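PDB 6B1Z: glutamate--tRNA ligase from Elizabethkingia anophelis, which probably attaches glutamate to its cognate tRNA in an ATP-dependent reaction, as a class I aminoacyl-tRNA synthetase. Local coordinates for residues A[15-20]-A[47-52]; A[94-99]-A[203-208]; A[301-306]-A[353-358]. All blocks are in the same frame, centred on the assembly; numbering follows the deposited sequence.

Contact 1. Residues A[15-20]-A[47-52]; sequences RFAPSP and ILRIED. With FMT (formic acid), chain C.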
loop_
_atom_site.group_PDB
_atom_site.type_symbol
_atom_site.label_atom_id
_atom_site.label_comp_id
_atom_site.label_asym_id
_atom_site.label_seq_id
_atom_site.Cartn_x
_atom_site.Cartn_y
_atom_site.Cartn_z
ATOM N N ARG A 15 -2.275 9.474 15.137
ATOM C CA ARG A 15 -1.353 8.352 15.268
ATOM C C ARG A 15 -1.702 7.225 14.306
ATOM O O ARG A 15 -2.870 6.880 14.105
ATOM C CB ARG A 15 -1.298 7.812 16.718
ATOM C CG ARG A 15 -2.433 6.851 17.136
ATOM C CD ARG A 15 -3.827 7.476 17.054
ATOM N NE ARG A 15 -4.825 6.621 17.694
ATOM C CZ ARG A 15 -5.449 5.602 17.109
ATOM N NH1 ARG A 15 -5.204 5.296 15.837
ATOM N NH2 ARG A 15 -6.334 4.883 17.804
ATOM N N PHE A 16 -0.657 6.651 13.719
ATOM C CA PHE A 16 -0.754 5.414 12.968
ATOM C C PHE A 16 -0.444 4.298 13.952
ATOM O O PHE A 16 0.617 4.325 14.597
ATOM C CB PHE A 16 0.231 5.448 11.795
ATOM C CG PHE A 16 0.140 4.265 10.874
ATOM C CD1 PHE A 16 -1.080 3.842 10.385
ATOM C CD2 PHE A 16 1.297 3.602 10.470
ATOM C CE1 PHE A 16 -1.160 2.763 9.529
ATOM C CE2 PHE A 16 1.220 2.513 9.604
ATOM C CZ PHE A 16 -0.009 2.097 9.138
ATOM N N ALA A 17 -1.367 3.348 14.096
ATOM C CA ALA A 17 -1.278 2.309 15.120
ATOM C C ALA A 17 -1.376 0.941 14.465
ATOM O O ALA A 17 -2.359 0.221 14.659
ATOM C CB ALA A 17 -2.363 2.500 16.177
ATOM N N PRO A 18 -0.366 0.565 13.682
ATOM C CA PRO A 18 -0.272 -0.802 13.173
ATOM C C PRO A 18 0.209 -1.769 14.247
ATOM O O PRO A 18 0.981 -1.419 15.153
ATOM C CB PRO A 18 0.767 -0.672 12.054
ATOM C CG PRO A 18 1.724 0.338 12.591
ATOM C CD PRO A 18 0.834 1.347 13.334
ATOM N N SER A 19 -0.248 -2.976 14.132
ATOM C CA SER A 19 0.304 -4.089 14.890
ATOM C C SER A 19 1.460 -4.726 14.122
ATOM O O SER A 19 1.467 -4.729 12.883
ATOM C CB SER A 19 -0.770 -5.141 15.166
ATOM O OG SER A 19 -1.428 -5.534 13.974
ATOM N N PRO A 20 2.498 -5.264 14.867
ATOM C CA PRO A 20 3.640 -5.937 14.228
ATOM C C PRO A 20 3.317 -7.380 13.860
ATOM O O PRO A 20 3.949 -8.331 14.333
ATOM C CB PRO A 20 4.723 -5.833 15.312
ATOM C CG PRO A 20 3.954 -5.985 16.565
ATOM C CD PRO A 20 2.660 -5.214 16.330
ATOM N N ILE A 47 2.251 10.509 14.987
ATOM C CA ILE A 47 2.794 9.567 15.962
ATOM C C ILE A 47 2.688 8.161 15.388
ATOM O O ILE A 47 1.669 7.806 14.785
ATOM C CB ILE A 47 2.028 9.664 17.304
ATOM C CG1 ILE A 47 2.407 10.924 18.089
ATOM C CG2 ILE A 47 2.274 8.428 18.193
ATOM C CD1 ILE A 47 1.832 12.214 17.588
ATOM N N LEU A 48 3.733 7.352 15.573
ATOM C CA LEU A 48 3.661 5.917 15.299
ATOM C C LEU A 48 3.647 5.178 16.628
ATOM O O LEU A 48 4.587 5.309 17.425
ATOM C CB LEU A 48 4.851 5.452 14.449
ATOM C CG LEU A 48 4.940 3.934 14.242
ATOM C CD1 LEU A 48 3.778 3.405 13.384
ATOM C CD2 LEU A 48 6.276 3.603 13.564
ATOM N N ARG A 49 2.573 4.429 16.884
ATOM C CA ARG A 49 2.447 3.620 18.086
ATOM C C ARG A 49 2.343 2.161 17.668
ATOM O O ARG A 49 1.464 1.792 16.878
ATOM C CB ARG A 49 1.237 4.049 18.924
ATOM C CG ARG A 49 1.171 3.331 20.270
ATOM C CD ARG A 49 0.089 3.897 21.194
ATOM N NE ARG A 49 -1.255 3.597 20.685
ATOM C CZ ARG A 49 -2.232 4.489 20.545
ATOM N NH1 ARG A 49 -2.051 5.761 20.876
ATOM N NH2 ARG A 49 -3.411 4.095 20.099
ATOM N N ILE A 50 3.254 1.340 18.168
ATOM C CA ILE A 50 3.312 -0.068 17.795
ATOM C C ILE A 50 2.370 -0.856 18.698
ATOM O O ILE A 50 2.474 -0.821 19.932
ATOM C CB ILE A 50 4.750 -0.603 17.867
ATOM C CG1 ILE A 50 5.633 0.131 16.853
ATOM C CG2 ILE A 50 4.770 -2.129 17.652
ATOM C CD1 ILE A 50 5.183 0.020 15.405
ATOM N N GLU A 51 1.426 -1.555 18.074
ATOM C CA GLU A 51 0.378 -2.261 18.794
ATOM C C GLU A 51 0.793 -3.715 18.982
ATOM O O GLU A 51 0.291 -4.626 18.322
ATOM C CB GLU A 51 -0.927 -2.150 18.025
ATOM C CG GLU A 51 -1.216 -0.743 17.600
ATOM C CD GLU A 51 -1.940 0.018 18.671
ATOM O OE1 GLU A 51 -3.055 -0.437 19.013
ATOM O OE2 GLU A 51 -1.390 1.024 19.184
ATOM N N ASP A 52 1.743 -3.918 19.892
ATOM C CA ASP A 52 2.367 -5.223 20.060
ATOM C C ASP A 52 1.974 -5.909 21.366
ATOM O O ASP A 52 2.776 -6.650 21.937
ATOM C CB ASP A 52 3.895 -5.114 19.959
ATOM C CG ASP A 52 4.506 -4.239 21.051
ATOM O OD1 ASP A 52 3.780 -3.405 21.632
ATOM O OD2 ASP A 52 5.721 -4.390 21.318
HETATM C C FMT C . -7.214 2.200 15.880
HETATM O O1 FMT C . -6.629 2.894 15.041
HETATM O O2 FMT C . -7.877 2.659 16.824
#
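Arg15 and Arg49 are brought together by their torsions: CG of Arg15 sits between its backbone N and carbonyl carbon (chi1 81°) and the chain then turns at chi2, whereas Arg49 extends with CG anti to its N before turning at chi3 (69°). Arg15 CG thereby lies over one face of the Arg49 guanidinium, and Arg49 NH2 comes over a face of the Arg15 group, 3.8 Å from its NE. The two planes stand 80° apart, and Asp218 forms salt bridges with both, probably easing the repulsion. NH1 and NH2 of Arg15 hold both oxygens of a formate end-on; the formate, probably from the crystallisation liquor, is also hydrogen-bonded to Arg228. Arg49 NE meets Glu51 OE2 at 3.0 Å in a salt bridge, and Glu51 CD lies 3.5 Å from Ala17 CB. Arg15 belongs to strand 13-16, and Arg49 and Glu51 follow directly on strand 45-48; the two parallel strands are joined through helix 26-41 as a beta-alpha-beta unit of the class I synthetase catalytic domain, whose nucleotide-binding core is a Rossmann-type fold. Phe16 N donates to Ile47 O (2.8 Å) and Arg49 N to Phe16 O (3.0 Å); beyond the strand ends the pairing persists as Glu51 N to Pro18 O (3.0 Å). On the sheet face bearing Phe16 and Leu48, the two side chains run side by side, and Leu48 CD1 packs 3.6 Å from Pro18 CD, which itself lies over a face of the Phe16 ring. Helix 62-73 continues this apolar layer through Ile66 against Pro18 and Met67 against Leu48.

Contact 2. Residues A[94-99]-A[203-208]; sequences ERRDIY and KNDGMP. With FMT (formic acid), chain B; EDO (1,2-ethanediol), chain S.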
loop_
_atom_site.group_PDB
_atom_site.type_symbol
_atom_site.label_atom_id
_atom_site.label_comp_id
_atom_site.label_asym_id
_atom_site.label_seq_id
_atom_site.Cartn_x
_atom_site.Cartn_y
_atom_site.Cartn_z
ATOM N N GLU A 94 5.385 -2.130 26.271
ATOM C CA GLU A 94 6.264 -1.508 27.244
ATOM C C GLU A 94 5.526 -0.561 28.180
ATOM O O GLU A 94 6.173 0.167 28.946
ATOM C CB GLU A 94 7.387 -0.781 26.503
ATOM C CG GLU A 94 8.269 -1.758 25.734
ATOM C CD GLU A 94 9.265 -1.073 24.822
ATOM O OE1 GLU A 94 9.299 0.171 24.828
ATOM O OE2 GLU A 94 10.004 -1.781 24.098
ATOM N N ARG A 95 4.190 -0.600 28.186
ATOM C CA ARG A 95 3.381 0.369 28.917
ATOM C C ARG A 95 2.538 -0.271 30.016
ATOM O O ARG A 95 1.508 0.289 30.410
ATOM C CB ARG A 95 2.492 1.150 27.948
ATOM C CG ARG A 95 3.307 1.962 26.908
ATOM C CD ARG A 95 2.426 2.621 25.861
ATOM N NE ARG A 95 1.549 3.670 26.390
ATOM C CZ ARG A 95 1.906 4.936 26.580
ATOM N NH1 ARG A 95 3.166 5.337 26.367
ATOM N NH2 ARG A 95 1.006 5.792 27.039
ATOM N N ARG A 96 2.978 -1.417 30.547
ATOM C CA ARG A 96 2.124 -2.176 31.463
ATOM C C ARG A 96 1.790 -1.389 32.731
ATOM O O ARG A 96 0.661 -1.478 33.231
ATOM C CB ARG A 96 2.772 -3.516 31.816
ATOM C CG ARG A 96 2.243 -4.097 33.126
ATOM C CD ARG A 96 2.846 -5.450 33.468
ATOM N NE ARG A 96 2.346 -6.516 32.606
ATOM C CZ ARG A 96 1.133 -7.056 32.703
ATOM N NH1 ARG A 96 0.273 -6.627 33.622
ATOM N NH2 ARG A 96 0.778 -8.027 31.879
ATOM N N ASP A 97 2.741 -0.610 33.266
ATOM C CA ASP A 97 2.449 0.124 34.501
ATOM C C ASP A 97 1.366 1.180 34.276
ATOM O O ASP A 97 0.528 1.417 35.160
ATOM C CB ASP A 97 3.725 0.751 35.057
ATOM C CG ASP A 97 4.546 -0.232 35.870
ATOM O OD1 ASP A 97 4.295 -1.454 35.761
ATOM O OD2 ASP A 97 5.434 0.216 36.626
ATOM N N ILE A 98 1.363 1.818 33.100
ATOM C CA ILE A 98 0.291 2.746 32.741
ATOM C C ILE A 98 -1.039 2.013 32.693
ATOM O O ILE A 98 -2.057 2.481 33.227
ATOM C CB ILE A 98 0.603 3.430 31.394
ATOM C CG1 ILE A 98 1.878 4.260 31.510
ATOM C CG2 ILE A 98 -0.560 4.298 30.945
ATOM C CD1 ILE A 98 2.472 4.699 30.174
ATOM N N TYR A 99 -1.054 0.852 32.042
ATOM C CA TYR A 99 -2.306 0.118 31.908
ATOM C C TYR A 99 -2.816 -0.350 33.265
ATOM O O TYR A 99 -4.029 -0.333 33.518
ATOM C CB TYR A 99 -2.119 -1.067 30.968
ATOM C CG TYR A 99 -1.696 -0.687 29.563
ATOM C CD1 TYR A 99 -2.194 0.453 28.928
ATOM C CD2 TYR A 99 -0.776 -1.467 28.882
ATOM C CE1 TYR A 99 -1.778 0.779 27.617
ATOM C CE2 TYR A 99 -0.360 -1.154 27.598
ATOM C CZ TYR A 99 -0.857 -0.036 26.976
ATOM O OH TYR A 99 -0.413 0.256 25.705
ATOM N N LYS A 203 -6.822 -8.959 29.560
ATOM C CA LYS A 203 -6.655 -10.400 29.435
ATOM C C LYS A 203 -6.201 -11.018 30.767
ATOM O O LYS A 203 -5.920 -10.317 31.740
ATOM C CB LYS A 203 -5.649 -10.698 28.321
ATOM C CG LYS A 203 -6.034 -10.092 26.975
ATOM C CD LYS A 203 -4.942 -10.301 25.912
ATOM C CE LYS A 203 -3.666 -9.517 26.241
ATOM N NZ LYS A 203 -2.604 -9.663 25.189
ATOM N N ASN A 204 -6.131 -12.361 30.790
ATOM C CA ASN A 204 -5.718 -13.128 31.970
ATOM C C ASN A 204 -4.394 -12.669 32.559
ATOM O O ASN A 204 -4.177 -12.801 33.768
ATOM C CB ASN A 204 -5.559 -14.610 31.620
ATOM C CG ASN A 204 -6.865 -15.335 31.517
ATOM O OD1 ASN A 204 -7.880 -14.906 32.072
ATOM N ND2 ASN A 204 -6.850 -16.462 30.813
ATOM N N ASP A 205 -3.477 -12.192 31.726
ATOM C CA ASP A 205 -2.148 -11.817 32.182
ATOM C C ASP A 205 -2.040 -10.351 32.590
ATOM O O ASP A 205 -0.934 -9.888 32.885
ATOM C CB ASP A 205 -1.105 -12.148 31.103
ATOM C CG ASP A 205 -1.321 -11.383 29.805
ATOM O OD1 ASP A 205 -2.266 -10.570 29.718
ATOM O OD2 ASP A 205 -0.534 -11.598 28.860
ATOM N N GLY A 206 -3.157 -9.615 32.632
ATOM C CA GLY A 206 -3.123 -8.217 33.000
ATOM C C GLY A 206 -2.864 -7.260 31.858
ATOM O O GLY A 206 -2.924 -6.037 32.067
ATOM N N MET A 207 -2.581 -7.769 30.657
ATOM C CA MET A 207 -2.387 -6.802 29.588
ATOM C C MET A 207 -3.721 -6.476 28.918
ATOM O O MET A 207 -4.573 -7.360 28.752
ATOM C CB MET A 207 -1.400 -7.323 28.545
ATOM C CG MET A 207 0.081 -7.260 28.979
ATOM S SD MET A 207 0.723 -5.628 29.494
ATOM C CE MET A 207 0.780 -4.798 27.900
ATOM N N PRO A 208 -3.919 -5.218 28.545
ATOM C CA PRO A 208 -5.173 -4.836 27.897
ATOM C C PRO A 208 -5.310 -5.447 26.513
ATOM O O PRO A 208 -4.333 -5.802 25.851
ATOM C CB PRO A 208 -5.076 -3.310 27.811
ATOM C CG PRO A 208 -3.581 -3.066 27.682
ATOM C CD PRO A 208 -2.955 -4.105 28.591
HETATM C C FMT B . 6.561 -1.838 33.104
HETATM O O1 FMT B . 5.597 -1.093 32.945
HETATM O O2 FMT B . 7.540 -1.870 32.359
HETATM C C1 EDO S . 8.846 -2.981 37.780
HETATM O O1 EDO S . 8.251 -3.235 36.503
HETATM C C2 EDO S . 8.378 -1.622 38.283
HETATM O O2 EDO S . 6.964 -1.506 38.080
#
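Arg96 NH2 donates to Asp205 O at 2.7 Å, a bent bond (137° at the hydrogen) whose donor stands above the carbonyl plane. Across one face of the same guanidinium lies the thioether of Met207, SD 3.5 Å from Arg96 CZ; one hydrogen bond thus grips the cation near its edge, and the sulfur packs over a face. Met207, folded at chi2 and chi3, then carries CE to the edge of the Tyr99 ring, 3.8 Å from CD2. Pro208 covers one face of that ring in a CH-pi contact, CG standing 3.6 Å from the centroid; Arg95 O lies over the opposite face.

The next shell fixes these groups. Asp205 OD1 accepts from Met207 N (3.0 Å), and Gly206 N bonds to Lys203 O; at the positive phi of Gly206 (87°) a CB would run into the preceding carbonyl O, so the position suits glycine. Asp217 of helix 210-220 anchors both Tyr99 OH and Arg95 NE. The result joins the start of helix 96-106, with Arg95 as its N-cap, to the loop between strand 200-202 and helix 210-220 within the catalytic domain; that loop combines a type I beta turn, Lys203 to Gly206, with an Asx turn at Asp205.

Contact 3. Residues A[301-306]-A[353-358]; sequences GYLPEA and WFNQQY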
loop_
_atom_site.group_PDB
_atom_site.type_symbol
_atom_site.label_atom_id
_atom_site.label_comp_id
_atom_site.label_asym_id
_atom_site.label_seq_id
_atom_site.Cartn_x
_atom_site.Cartn_y
_atom_site.Cartn_z
ATOM N N GLY A 301 9.086 -1.953 -9.279
ATOM C CA GLY A 301 9.424 -0.794 -10.081
ATOM C C GLY A 301 8.475 0.380 -9.982
ATOM O O GLY A 301 8.591 1.315 -10.787
ATOM N N TYR A 302 7.554 0.377 -9.018
ATOM C CA TYR A 302 6.694 1.542 -8.824
ATOM C C TYR A 302 7.483 2.643 -8.132
ATOM O O TYR A 302 8.188 2.394 -7.150
ATOM C CB TYR A 302 5.439 1.181 -8.015
ATOM C CG TYR A 302 4.426 0.375 -8.800
ATOM C CD1 TYR A 302 4.538 -1.009 -8.911
ATOM C CD2 TYR A 302 3.347 1.001 -9.431
ATOM C CE1 TYR A 302 3.612 -1.755 -9.615
ATOM C CE2 TYR A 302 2.405 0.250 -10.150
ATOM C CZ TYR A 302 2.555 -1.113 -10.244
ATOM O OH TYR A 302 1.638 -1.862 -10.955
ATOM N N LEU A 303 7.424 3.848 -8.687
ATOM C CA LEU A 303 8.130 4.977 -8.110
ATOM C C LEU A 303 7.355 5.447 -6.881
ATOM O O LEU A 303 6.128 5.491 -6.921
ATOM C CB LEU A 303 8.242 6.107 -9.134
ATOM C CG LEU A 303 8.919 5.701 -10.448
ATOM C CD1 LEU A 303 8.698 6.777 -11.502
ATOM C CD2 LEU A 303 10.399 5.442 -10.220
ATOM N N PRO A 304 8.026 5.737 -5.760
ATOM C CA PRO A 304 7.265 6.048 -4.538
ATOM C C PRO A 304 6.358 7.260 -4.677
ATOM O O PRO A 304 5.260 7.270 -4.102
ATOM C CB PRO A 304 8.358 6.261 -3.481
ATOM C CG PRO A 304 9.626 6.568 -4.270
ATOM C CD PRO A 304 9.485 5.754 -5.540
ATOM N N GLU A 305 6.773 8.278 -5.434
ATOM C CA GLU A 305 5.923 9.443 -5.643
ATOM C C GLU A 305 4.667 9.082 -6.419
ATOM O O GLU A 305 3.593 9.638 -6.160
ATOM C CB GLU A 305 6.692 10.525 -6.389
ATOM C CG GLU A 305 7.932 11.012 -5.650
ATOM C CD GLU A 305 9.174 10.154 -5.898
ATOM O OE1 GLU A 305 9.115 9.121 -6.627
ATOM O OE2 GLU A 305 10.239 10.539 -5.357
ATOM N N ALA A 306 4.793 8.163 -7.385
ATOM C CA ALA A 306 3.625 7.726 -8.149
ATOM C C ALA A 306 2.739 6.823 -7.311
ATOM O O ALA A 306 1.508 6.945 -7.348
ATOM C CB ALA A 306 4.074 6.997 -9.412
ATOM N N TRP A 353 -0.787 3.855 -14.802
ATOM C CA TRP A 353 -0.825 5.169 -15.447
ATOM C C TRP A 353 -0.053 6.194 -14.627
ATOM O O TRP A 353 0.739 6.961 -15.179
ATOM C CB TRP A 353 -2.269 5.625 -15.649
ATOM C CG TRP A 353 -2.424 7.032 -16.201
ATOM C CD1 TRP A 353 -2.440 7.403 -17.523
ATOM C CD2 TRP A 353 -2.624 8.240 -15.444
ATOM N NE1 TRP A 353 -2.648 8.765 -17.633
ATOM C CE2 TRP A 353 -2.757 9.301 -16.373
ATOM C CE3 TRP A 353 -2.697 8.530 -14.076
ATOM C CZ2 TRP A 353 -2.955 10.625 -15.978
ATOM C CZ3 TRP A 353 -2.900 9.854 -13.682
ATOM C CH2 TRP A 353 -3.029 10.881 -14.632
ATOM N N PHE A 354 -0.274 6.217 -13.308
ATOM C CA PHE A 354 0.504 7.106 -12.446
ATOM C C PHE A 354 1.999 6.855 -12.601
ATOM O O PHE A 354 2.786 7.810 -12.678
ATOM C CB PHE A 354 0.096 6.941 -10.978
ATOM C CG PHE A 354 -1.041 7.835 -10.548
ATOM C CD1 PHE A 354 -0.874 9.220 -10.448
ATOM C CD2 PHE A 354 -2.271 7.293 -10.209
ATOM C CE1 PHE A 354 -1.927 10.042 -10.038
ATOM C CE2 PHE A 354 -3.319 8.101 -9.789
ATOM C CZ PHE A 354 -3.155 9.477 -9.698
ATOM N N ASN A 355 2.418 5.582 -12.620
ATOM C CA ASN A 355 3.845 5.290 -12.755
ATOM C C ASN A 355 4.379 5.845 -14.066
ATOM O O ASN A 355 5.449 6.467 -14.101
ATOM C CB ASN A 355 4.136 3.787 -12.662
ATOM C CG ASN A 355 5.453 3.515 -11.910
ATOM O OD1 ASN A 355 5.625 3.980 -10.781
ATOM N ND2 ASN A 355 6.404 2.834 -12.556
ATOM N N GLN A 356 3.637 5.631 -15.153
ATOM C CA GLN A 356 4.054 6.146 -16.453
ATOM C C GLN A 356 4.181 7.665 -16.425
ATOM O O GLN A 356 5.144 8.228 -16.962
ATOM C CB GLN A 356 3.049 5.711 -17.520
ATOM C CG GLN A 356 3.511 6.058 -18.909
ATOM C CD GLN A 356 2.622 5.451 -19.939
ATOM O OE1 GLN A 356 2.955 4.432 -20.555
ATOM N NE2 GLN A 356 1.461 6.049 -20.119
ATOM N N GLN A 357 3.200 8.345 -15.830
ATOM C CA GLN A 357 3.236 9.805 -15.780
ATOM C C GLN A 357 4.494 10.296 -15.080
ATOM O O GLN A 357 5.142 11.241 -15.545
ATOM C CB GLN A 357 2.001 10.364 -15.064
ATOM C CG GLN A 357 0.653 10.045 -15.707
ATOM C CD GLN A 357 0.628 10.251 -17.199
ATOM O OE1 GLN A 357 0.547 11.379 -17.682
ATOM N NE2 GLN A 357 0.694 9.154 -17.947
ATOM N N TYR A 358 4.854 9.662 -13.960
ATOM C CA TYR A 358 6.030 10.098 -13.210
ATOM C C TYR A 358 7.316 9.701 -13.919
ATOM O O TYR A 358 8.278 10.478 -13.932
ATOM C CB TYR A 358 5.987 9.546 -11.770
ATOM C CG TYR A 358 5.135 10.371 -10.820
ATOM C CD1 TYR A 358 3.755 10.207 -10.748
ATOM C CD2 TYR A 358 5.715 11.335 -10.005
ATOM C CE1 TYR A 358 2.981 10.980 -9.879
ATOM C CE2 TYR A 358 4.963 12.101 -9.145
ATOM C CZ TYR A 358 3.601 11.915 -9.075
ATOM O OH TYR A 358 2.880 12.698 -8.220
HETATM O O HOH W 1 3.240 12.230 -5.045
#
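The chain around Leu303, the N-cap of helix 304-312, runs past the side of helix 348-361, with the CA atoms of Ala306 and Asn355 only 5.2 Å apart. The amide of Asn355 reads the backbone before that helix at two points. Its OD1 accepts from Leu303 N at 2.8 Å, nearly straight (166° at the hydrogen) and on a lone pair in the carbonyl plane, while ND2 donates to Gly301 O at 3.2 Å, tilted from the amide plane. ND2 also donates to Thr399 O, so both ends of the group are engaged. Tyr302 brings its CA to 3.3 Å from Asn355 OD1, and its ring, turned 52° against the amide plane, makes edge-to-face contacts with the rings of Tyr297 and Phe400.

One turn on, Tyr358, its CG anti to the carbonyl carbon (chi1 -83°), lays a ring face against the first turn of helix 304-312. Ala306 CA stands over that face, and Ala306 CB touches Tyr358 CD1 at 3.5 Å; Glu305 CB approaches Tyr358 CE2 at 3.6 Å, while the carboxylate bends off from the ring. Leu303 CD1 meets Tyr358 CB at 3.9 Å. At the far end of the ring, a water donates to both Glu305 O and Tyr358 OH, the hydroxyl also being hydrogen-bonded to Asn309. The polar and apolar halves thus divide the work: the two amide bonds would set the position of the chain entering helix 304-312, while Tyr358 packs its flat ring on the first turn itself, joining residues of the catalytic region to those of the anticodon-binding region.

How the contacts relate
From the N terminus, contact 1 comes first, closing the loop from strand 13-16 through helix 26-41 to strand 45-48. Contact 2 follows, bringing the start of helix 96-106 to residues 203-208 across 103 intervening residues, and contact 3 then closes a loop of intermediate length, 46 residues, between helices 304-312 and 348-361. The three are in series, with neither nesting nor crossing. Contacts 1 and 2 belong to the catalytic domain, their centres about 16 Å apart and nearest atoms about 5 Å apart, without touching; helix 210-220 links them, Asp218 serving contact 1 and Asp217 contact 2. Contact 3 lies about 28 Å from contact 1 and 44 Å from contact 2, centre to centre, where the catalytic and anticodon-binding regions meet.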